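Local structure of putative retaining b-glycosidase (Saccharophagus degradans, 5A95) at residues A94-P108 with D132-I144. The protein probably hydrolyses beta-glucans as a retaining family 5 glycoside hydrolase, with the mixed-linkage activity of EC 3.2.1.73. The protein carries 1 engineered substitution. Residues are numbered along the deposited sequence; the frame is centred on the assembly and turned at random.
With BGC (beta-D-glucopyranose), chain D; BGC (beta-D-glucopyranose), chain B.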
loop_
_atom_site.group_PDB
_atom_site.type_symbol
_atom_site.label_atom_id
_atom_site.label_comp_id
_atom_site.label_asym_id
_atom_site.label_seq_id
_atom_site.Cartn_x
_atom_site.Cartn_y
_atom_site.Cartn_z
ATOM N N ALA A 94 10.259 16.891 35.536
ATOM C CA ALA A 94 10.734 18.261 35.438
ATOM C C ALA A 94 11.231 18.769 36.791
ATOM O O ALA A 94 12.274 19.433 36.887
ATOM C CB ALA A 94 9.657 19.169 34.900
ATOM N N ASN A 95 10.493 18.451 37.842
ATOM C CA ASN A 95 10.818 19.019 39.154
ATOM C C ASN A 95 11.920 18.305 39.910
ATOM O O ASN A 95 12.650 18.932 40.664
ATOM C CB ASN A 95 9.581 19.068 40.060
ATOM C CG ASN A 95 8.497 19.980 39.522
ATOM O OD1 ASN A 95 8.766 20.915 38.775
ATOM N ND2 ASN A 95 7.258 19.706 39.911
ATOM N N ASN A 96 12.004 16.998 39.727
ATOM C CA ASN A 96 12.903 16.154 40.520
ATOM C C ASN A 96 14.001 15.394 39.785
ATOM O O ASN A 96 14.937 14.920 40.421
ATOM C CB ASN A 96 12.089 15.148 41.328
ATOM C CG ASN A 96 11.241 15.813 42.396
ATOM O OD1 ASN A 96 11.594 16.872 42.919
ATOM N ND2 ASN A 96 10.133 15.182 42.739
ATOM N N TRP A 97 13.896 15.267 38.458
ATOM C CA TRP A 97 14.896 14.509 37.692
ATOM C C TRP A 97 15.761 15.338 36.749
ATOM O O TRP A 97 16.601 14.788 36.030
ATOM C CB TRP A 97 14.214 13.353 36.933
ATOM C CG TRP A 97 13.705 12.266 37.828
ATOM C CD1 TRP A 97 12.660 12.355 38.719
ATOM C CD2 TRP A 97 14.192 10.923 37.931
ATOM N NE1 TRP A 97 12.510 11.177 39.387
ATOM C CE2 TRP A 97 13.423 10.270 38.918
ATOM C CE3 TRP A 97 15.207 10.201 37.279
ATOM C CZ2 TRP A 97 13.629 8.922 39.261
ATOM C CZ3 TRP A 97 15.407 8.873 37.624
ATOM C CH2 TRP A 97 14.636 8.248 38.617
ATOM N N GLY A 98 15.567 16.651 36.736
ATOM C CA GLY A 98 16.439 17.557 36.005
ATOM C C GLY A 98 16.189 17.600 34.521
ATOM O O GLY A 98 16.981 18.154 33.794
ATOM N N VAL A 99 15.093 17.010 34.052
ATOM C CA VAL A 99 14.907 16.937 32.611
ATOM C C VAL A 99 14.457 18.259 32.011
ATOM O O VAL A 99 13.735 19.021 32.651
ATOM C CB VAL A 99 13.893 15.866 32.163
ATOM C CG1 VAL A 99 14.132 14.524 32.852
ATOM C CG2 VAL A 99 12.449 16.317 32.300
ATOM N N ASN A 100 14.847 18.512 30.756
ATOM C CA ASN A 100 14.246 19.572 29.987
ATOM C C ASN A 100 13.476 19.024 28.781
ATOM O O ASN A 100 12.929 19.806 28.008
ATOM C CB ASN A 100 15.257 20.643 29.577
ATOM C CG ASN A 100 16.316 20.137 28.606
ATOM O OD1 ASN A 100 16.133 19.159 27.925
ATOM N ND2 ASN A 100 17.423 20.841 28.518
ATOM N N THR A 101 13.420 17.690 28.630
ATOM C CA THR A 101 12.853 17.026 27.453
ATOM C C THR A 101 12.235 15.698 27.823
ATOM O O THR A 101 12.802 14.940 28.609
ATOM C CB THR A 101 13.976 16.759 26.409
ATOM O OG1 THR A 101 14.580 17.987 26.024
ATOM C CG2 THR A 101 13.427 16.105 25.155
ATOM N N ILE A 102 11.084 15.405 27.226
ATOM C CA ILE A 102 10.510 14.078 27.244
ATOM C C ILE A 102 10.307 13.612 25.806
ATOM O O ILE A 102 9.790 14.371 24.973
ATOM C CB ILE A 102 9.169 14.061 27.990
ATOM C CG1 ILE A 102 9.425 14.342 29.470
ATOM C CG2 ILE A 102 8.465 12.711 27.839
ATOM C CD1 ILE A 102 8.187 14.511 30.321
ATOM N N ARG A 103 10.728 12.378 25.525
ATOM C CA ARG A 103 10.487 11.722 24.233
ATOM C C ARG A 103 9.280 10.798 24.364
ATOM O O ARG A 103 9.216 9.976 25.292
ATOM C CB ARG A 103 11.704 10.938 23.789
ATOM C CG ARG A 103 11.564 10.180 22.474
ATOM C CD ARG A 103 12.919 9.663 22.062
ATOM N NE ARG A 103 13.025 8.933 20.804
ATOM C CZ ARG A 103 13.128 7.614 20.657
ATOM N NH1 ARG A 103 12.873 6.784 21.662
ATOM N NH2 ARG A 103 13.479 7.105 19.474
ATOM N N LEU A 104 8.336 10.944 23.438
ATOM C CA LEU A 104 7.110 10.149 23.392
ATOM C C LEU A 104 7.246 9.124 22.265
ATOM O O LEU A 104 7.241 9.518 21.106
ATOM C CB LEU A 104 5.896 11.048 23.114
ATOM C CG LEU A 104 5.583 12.186 24.087
ATOM C CD1 LEU A 104 4.272 12.875 23.682
ATOM C CD2 LEU A 104 5.491 11.664 25.505
ATOM N N PRO A 105 7.371 7.826 22.597
ATOM C CA PRO A 105 7.549 6.803 21.566
ATOM C C PRO A 105 6.191 6.310 21.101
ATOM O O PRO A 105 5.624 5.366 21.677
ATOM C CB PRO A 105 8.341 5.715 22.294
ATOM C CG PRO A 105 7.876 5.800 23.703
ATOM C CD PRO A 105 7.572 7.263 23.959
ATOM N N ILE A 106 5.679 6.928 20.039
ATOM C CA ILE A 106 4.346 6.657 19.536
ATOM C C ILE A 106 4.378 5.409 18.692
ATOM O O ILE A 106 4.933 5.399 17.600
ATOM C CB ILE A 106 3.808 7.870 18.774
ATOM C CG1 ILE A 106 3.727 9.061 19.738
ATOM C CG2 ILE A 106 2.457 7.568 18.121
ATOM C CD1 ILE A 106 3.735 10.426 19.104
ATOM N N HIS A 107 3.828 4.323 19.221
ATOM C CA HIS A 107 3.860 3.056 18.521
ATOM C C HIS A 107 2.737 2.998 17.488
ATOM O O HIS A 107 1.589 3.270 17.816
ATOM C CB HIS A 107 3.708 1.893 19.490
ATOM C CG HIS A 107 4.929 1.636 20.306
ATOM N ND1 HIS A 107 5.566 2.607 21.044
ATOM C CD2 HIS A 107 5.639 0.500 20.497
ATOM C CE1 HIS A 107 6.597 2.067 21.676
ATOM N NE2 HIS A 107 6.664 0.786 21.354
ATOM N N PRO A 108 3.033 2.570 16.252
ATOM C CA PRO A 108 1.957 2.547 15.255
ATOM C C PRO A 108 0.737 1.719 15.666
ATOM O O PRO A 108 -0.395 2.073 15.342
ATOM C CB PRO A 108 2.659 1.952 14.011
ATOM C CG PRO A 108 4.072 2.466 14.128
ATOM C CD PRO A 108 4.353 2.375 15.631
ATOM N N ASP A 132 3.582 23.890 30.552
ATOM C CA ASP A 132 3.382 24.408 31.913
ATOM C C ASP A 132 4.668 24.309 32.733
ATOM O O ASP A 132 4.936 25.165 33.580
ATOM C CB ASP A 132 2.232 23.656 32.608
ATOM C CG ASP A 132 1.814 24.308 33.911
ATOM O OD1 ASP A 132 1.625 25.547 33.911
ATOM O OD2 ASP A 132 1.681 23.595 34.932
ATOM N N LEU A 133 5.484 23.299 32.430
ATOM C CA LEU A 133 6.714 23.044 33.157
ATOM C C LEU A 133 7.957 23.581 32.466
ATOM O O LEU A 133 9.052 23.478 33.020
ATOM C CB LEU A 133 6.868 21.522 33.327
ATOM C CG LEU A 133 5.853 20.909 34.295
ATOM C CD1 LEU A 133 5.662 19.421 34.057
ATOM C CD2 LEU A 133 6.253 21.183 35.747
ATOM N N GLY A 134 7.791 24.172 31.286
ATOM C CA GLY A 134 8.903 24.743 30.542
ATOM C C GLY A 134 9.816 23.730 29.863
ATOM O O GLY A 134 10.958 24.069 29.500
ATOM N N ILE A 135 9.320 22.503 29.658
ATOM C CA ILE A 135 10.107 21.449 29.018
ATOM C C ILE A 135 9.581 21.151 27.615
ATOM O O ILE A 135 8.520 21.620 27.213
ATOM C CB ILE A 135 10.155 20.189 29.874
ATOM C CG1 ILE A 135 8.790 19.524 29.929
ATOM C CG2 ILE A 135 10.742 20.564 31.240
ATOM C CD1 ILE A 135 8.776 18.199 30.618
ATOM N N TYR A 136 10.394 20.422 26.868
ATOM C CA TYR A 136 10.145 20.196 25.447
ATOM C C TYR A 136 9.821 18.734 25.131
ATOM O O TYR A 136 10.170 17.848 25.899
ATOM C CB TYR A 136 11.389 20.600 24.657
ATOM C CG TYR A 136 11.651 22.087 24.707
ATOM C CD1 TYR A 136 11.053 22.933 23.790
ATOM C CD2 TYR A 136 12.470 22.649 25.695
ATOM C CE1 TYR A 136 11.255 24.300 23.829
ATOM C CE2 TYR A 136 12.662 24.024 25.759
ATOM C CZ TYR A 136 12.072 24.843 24.823
ATOM O OH TYR A 136 12.307 26.190 24.862
ATOM N N LEU A 137 9.150 18.510 24.005
ATOM C CA LEU A 137 8.823 17.171 23.558
ATOM C C LEU A 137 9.570 16.819 22.285
ATOM O O LEU A 137 9.686 17.630 21.368
ATOM C CB LEU A 137 7.321 17.047 23.294
ATOM C CG LEU A 137 6.451 17.235 24.538
ATOM C CD1 LEU A 137 4.995 17.337 24.113
ATOM C CD2 LEU A 137 6.631 16.079 25.514
ATOM N N ILE A 138 9.998 15.561 22.229
ATOM C CA ILE A 138 10.401 14.890 21.003
ATOM C C ILE A 138 9.284 13.908 20.666
ATOM O O ILE A 138 8.979 13.033 21.473
ATOM C CB ILE A 138 11.734 14.145 21.179
ATOM C CG1 ILE A 138 12.869 15.113 21.551
ATOM C CG2 ILE A 138 12.045 13.327 19.918
ATOM C CD1 ILE A 138 14.187 14.433 21.797
ATOM N N LEU A 139 8.685 14.034 19.481
ATOM C CA LEU A 139 7.688 13.086 19.048
ATOM C C LEU A 139 8.363 12.089 18.136
ATOM O O LEU A 139 8.964 12.459 17.122
ATOM C CB LEU A 139 6.535 13.779 18.322
ATOM C CG LEU A 139 5.800 14.846 19.126
ATOM C CD1 LEU A 139 4.633 15.424 18.332
ATOM C CD2 LEU A 139 5.343 14.345 20.489
ATOM N N ASP A 140 8.273 10.819 18.522
ATOM C CA ASP A 140 8.991 9.716 17.884
ATOM C C ASP A 140 7.979 8.751 17.276
ATOM O O ASP A 140 7.139 8.188 17.968
ATOM C CB ASP A 140 9.862 9.059 18.966
ATOM C CG ASP A 140 10.180 7.605 18.729
ATOM O OD1 ASP A 140 10.323 7.154 17.591
ATOM O OD2 ASP A 140 10.280 6.877 19.752
ATOM N N TRP A 141 8.023 8.612 15.951
ATOM C CA TRP A 141 7.222 7.590 15.292
ATOM C C TRP A 141 7.970 6.260 15.477
ATOM O O TRP A 141 8.994 5.974 14.830
ATOM C CB TRP A 141 7.035 7.971 13.832
ATOM C CG TRP A 141 6.160 7.035 13.016
ATOM C CD1 TRP A 141 6.530 6.385 11.865
ATOM C CD2 TRP A 141 4.785 6.696 13.241
ATOM N NE1 TRP A 141 5.479 5.666 11.367
ATOM C CE2 TRP A 141 4.397 5.843 12.189
ATOM C CE3 TRP A 141 3.831 7.030 14.216
ATOM C CZ2 TRP A 141 3.094 5.341 12.073
ATOM C CZ3 TRP A 141 2.532 6.519 14.094
ATOM C CH2 TRP A 141 2.184 5.673 13.052
ATOM N N HIS A 142 7.485 5.502 16.437
ATOM C CA HIS A 142 8.296 4.463 17.059
ATOM C C HIS A 142 8.076 3.112 16.381
ATOM O O HIS A 142 7.374 2.229 16.880
ATOM C CB HIS A 142 8.034 4.403 18.551
ATOM C CG HIS A 142 9.075 3.667 19.305
ATOM N ND1 HIS A 142 10.219 4.266 19.761
ATOM C CD2 HIS A 142 9.163 2.365 19.659
ATOM C CE1 HIS A 142 10.950 3.371 20.393
ATOM N NE2 HIS A 142 10.333 2.209 20.346
ATOM N N SER A 143 8.727 2.962 15.242
ATOM C CA SER A 143 8.779 1.723 14.522
ATOM C C SER A 143 10.229 1.229 14.475
ATOM O O SER A 143 11.181 1.962 14.757
ATOM C CB SER A 143 8.181 1.904 13.126
ATOM O OG SER A 143 8.194 0.685 12.391
ATOM N N ILE A 144 10.381 -0.052 14.155
ATOM C CA ILE A 144 11.661 -0.750 14.086
ATOM C C ILE A 144 11.580 -1.639 12.863
ATOM O O ILE A 144 10.741 -2.564 12.830
ATOM C CB ILE A 144 11.937 -1.617 15.336
ATOM C CG1 ILE A 144 11.848 -0.793 16.619
ATOM C CG2 ILE A 144 13.310 -2.269 15.189
ATOM C CD1 ILE A 144 12.174 -1.556 17.877
HETATM C C2 BGC D . 13.589 -0.391 21.002
HETATM C C3 BGC D . 12.750 -0.278 22.273
HETATM C C4 BGC D . 13.100 -1.437 23.215
HETATM C C5 BGC D . 14.594 -1.459 23.471
HETATM C C6 BGC D . 15.006 -2.563 24.415
HETATM C C1 BGC D . 15.060 -0.714 21.249
HETATM O O1 BGC D . 15.691 -1.284 20.131
HETATM O O2 BGC D . 13.433 0.836 20.197
HETATM O O3 BGC D . 11.346 -0.221 21.871
HETATM O O4 BGC D . 12.424 -1.434 24.482
HETATM O O5 BGC D . 15.214 -1.723 22.217
HETATM O O6 BGC D . 16.435 -2.567 24.386
HETATM C C2 BGC B . 11.099 -2.792 25.950
HETATM C C3 BGC B . 9.906 -3.730 25.929
HETATM C C4 BGC B . 8.708 -3.074 25.280
HETATM C C5 BGC B . 9.078 -2.499 23.913
HETATM C C6 BGC B . 8.001 -1.634 23.311
HETATM C C1 BGC B . 11.355 -2.362 24.515
HETATM O O2 BGC B . 12.202 -3.513 26.495
HETATM O O3 BGC B . 9.569 -4.064 27.281
HETATM O O4 BGC B . 7.688 -4.052 25.101
HETATM O O5 BGC B . 10.218 -1.669 24.036
HETATM O O6 BGC B . 8.445 -1.122 22.058
#
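Asp-140 OD2 is gripped from two directions. His-142 ND1 donates to the syn lone pair of Asp-140 OD2 at 2.6 Å, nearly in the imidazole plane, while the guanidinium of Arg-103 presents a face to it. The oxygen sits 3.0 Å above the guanidinium plane, over its centre, and the two flat groups lie stacked at 16°. The salt bridge is therefore one of charge alone; Arg-103 spends its N-H groups on Glu-185, Asn-72 and Asn-188. With CG anti to the backbone N (chi1 178°), Arg-103 reaches along the sheet to Asp-140.

The Asp-140 bond helps set the rotation of the His-142 ring, whose far nitrogen, His-142 NE2, donates to O3 of the glucose of chain D at 3.0 Å. Pro-105 CB lies over this ring, 3.9 Å from its centroid. His-107 forms an offset stack with His-142, planes 27° apart; His-107 ND1 donates to Pro-105 O, and His-107 NE2 bonds O6 of the glucose of chain B at 2.7 Å. Trp-31 of the second subunit also meets the His-107 ring.

Seven backbone bonds run along the parallel strands 101-106 and 136-141 and just past their ends. The sheet face opposite Arg-103 and Asp-140 carries Ile-102, Leu-104, Leu-137 and Leu-139; Ile-102 CD1 meets Ile-135 CD1 at 3.7 Å. These neighbouring strands of the family's (beta/alpha)8 barrel are flanked by strands 65-72 and 181-185 and backed by helices 87-96 and 116-133.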